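Local coordinates for Lin1840 protein (Listeria innocua serovar 6a, PDB 4ZOC) that probably hydrolyses terminal, non-reducing beta-D-glucosyl residues to release beta-D-glucose, as a glycoside hydrolase family 3 enzyme linked to beta-1,2-glucan breakdown, at residues 148-152 and 407-411. The protein carries 2 engineered substitutions. Residues are numbered along the deposited sequence; the frame is centred on the assembly and turned at random.
Sequences GRVME and GGWNV
Residues 148-152 form a 3-10 turn, in which E152 N hydrogen-bonds to R149 O (3.0 Å), in the loop after strand 133-134 of the family 3 TIM barrel. Facing it, 407-411 is an irregular loop of the C-terminal domain, in which W409 takes positive phi/psi (52/49). M151 CA lies 7.6 Å from G408 CA, and E152 CA 7.9 Å from W409 CA. With one segment from each domain and W409 touching bound beta-D-glucopyranose, the contact joins the two domains at the glucose pocket. R149 and E152 pair in a bidentate salt bridge: R149 NE to E152 OE2 2.8 Å, R149 NH2 to E152 OE1 2.9 Å. The indole (chi1 -84°) lies beside this pair, R149 NH2 being 3.5 Å from W409 CZ2 and E152 OE2 3.0 Å from W409 NE1. At G408 an ideal CB would fall 3.0 Å from M151 SD, so glycine permits the close approach. M151 (chi1 p) makes an edge-on Met-aromatic contact, SD 5.1 Å from the W409 five-membered-ring centroid, while M151 CE sits 3.5 Å from G408 O.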
loop_
_atom_site.group_PDB
_atom_site.type_symbol
_atom_site.label_atom_id
_atom_site.label_comp_id
_atom_site.label_asym_id
_atom_site.label_seq_id
_atom_site.Cartn_x
_atom_site.Cartn_y
_atom_site.Cartn_z
ATOM N N GLY A 148 3.959 -13.775 -3.018
ATOM C CA GLY A 148 4.607 -15.068 -2.893
ATOM C C GLY A 148 6.104 -15.068 -2.966
ATOM O O GLY A 148 6.766 -15.946 -2.424
ATOM N N ARG A 149 6.634 -14.058 -3.608
ATOM C CA ARG A 149 8.105 -13.932 -3.826
ATOM C C ARG A 149 8.878 -13.396 -2.617
ATOM O O ARG A 149 10.085 -13.353 -2.678
ATOM C CB ARG A 149 8.364 -13.077 -5.079
ATOM C CG ARG A 149 7.625 -13.641 -6.286
ATOM C CD ARG A 149 8.119 -13.050 -7.614
ATOM N NE ARG A 149 9.371 -13.728 -7.927
ATOM C CZ ARG A 149 9.889 -13.919 -9.137
ATOM N NH1 ARG A 149 9.310 -13.443 -10.235
ATOM N NH2 ARG A 149 11.015 -14.612 -9.223
ATOM N N VAL A 150 8.232 -13.097 -1.480
ATOM C CA VAL A 150 8.936 -12.789 -0.269
ATOM C C VAL A 150 9.908 -13.919 0.060
ATOM O O VAL A 150 10.956 -13.636 0.672
ATOM C CB VAL A 150 8.049 -12.477 0.973
ATOM C CG1 VAL A 150 7.217 -11.218 0.696
ATOM C CG2 VAL A 150 7.140 -13.618 1.341
ATOM N N MET A 151 9.594 -15.161 -0.326
ATOM C CA MET A 151 10.476 -16.291 0.035
ATOM C C MET A 151 11.877 -16.144 -0.555
ATOM O O MET A 151 12.792 -16.769 -0.081
ATOM C CB MET A 151 9.895 -17.620 -0.446
ATOM C CG MET A 151 9.621 -17.679 -1.979
ATOM S SD MET A 151 10.213 -19.164 -2.812
ATOM C CE MET A 151 11.958 -19.014 -2.540
ATOM N N GLU A 152 11.991 -15.354 -1.612
ATOM C CA GLU A 152 13.264 -15.130 -2.358
ATOM C C GLU A 152 14.114 -14.038 -1.785
ATOM O O GLU A 152 15.257 -13.925 -2.163
ATOM C CB GLU A 152 12.974 -14.803 -3.817
ATOM C CG GLU A 152 12.303 -15.922 -4.594
ATOM C CD GLU A 152 11.676 -15.365 -5.846
ATOM O OE1 GLU A 152 12.428 -14.935 -6.745
ATOM O OE2 GLU A 152 10.426 -15.415 -5.948
ATOM N N GLY A 407 11.167 -26.168 -0.482
ATOM C CA GLY A 407 10.851 -24.774 -0.805
ATOM C C GLY A 407 10.516 -24.518 -2.209
ATOM O O GLY A 407 10.831 -25.287 -3.076
ATOM N N GLY A 408 9.936 -23.374 -2.446
ATOM C CA GLY A 408 9.785 -22.848 -3.781
ATOM C C GLY A 408 11.123 -22.424 -4.389
ATOM O O GLY A 408 12.173 -22.346 -3.710
ATOM N N TRP A 409 11.103 -22.169 -5.682
ATOM C CA TRP A 409 12.307 -21.852 -6.417
ATOM C C TRP A 409 13.386 -22.924 -6.177
ATOM O O TRP A 409 14.564 -22.680 -5.929
ATOM C CB TRP A 409 12.751 -20.425 -6.138
ATOM C CG TRP A 409 12.045 -19.462 -7.004
ATOM C CD1 TRP A 409 11.127 -18.506 -6.596
ATOM C CD2 TRP A 409 12.126 -19.355 -8.427
ATOM N NE1 TRP A 409 10.632 -17.848 -7.675
ATOM C CE2 TRP A 409 11.224 -18.337 -8.822
ATOM C CE3 TRP A 409 12.875 -20.014 -9.411
ATOM C CZ2 TRP A 409 11.084 -17.942 -10.167
ATOM C CZ3 TRP A 409 12.739 -19.605 -10.772
ATOM C CH2 TRP A 409 11.863 -18.620 -11.137
ATOM N N ASN A 410 12.930 -24.136 -6.335
ATOM C CA ASN A 410 13.791 -25.310 -6.296
ATOM C C ASN A 410 13.658 -26.069 -7.629
ATOM O O ASN A 410 12.823 -26.931 -7.784
ATOM C CB ASN A 410 13.401 -26.197 -5.120
ATOM C CG ASN A 410 14.020 -27.537 -5.228
ATOM O OD1 ASN A 410 15.178 -27.646 -5.598
ATOM N ND2 ASN A 410 13.248 -28.565 -4.970
ATOM N N VAL A 411 14.440 -25.679 -8.613
ATOM C CA VAL A 411 14.324 -26.139 -10.000
ATOM C C VAL A 411 14.981 -27.494 -10.193
ATOM O O VAL A 411 14.521 -28.278 -11.032
ATOM C CB VAL A 411 14.849 -25.061 -10.996
ATOM C CG1 VAL A 411 14.846 -25.505 -12.443
ATOM C CG2 VAL A 411 13.998 -23.790 -10.888
#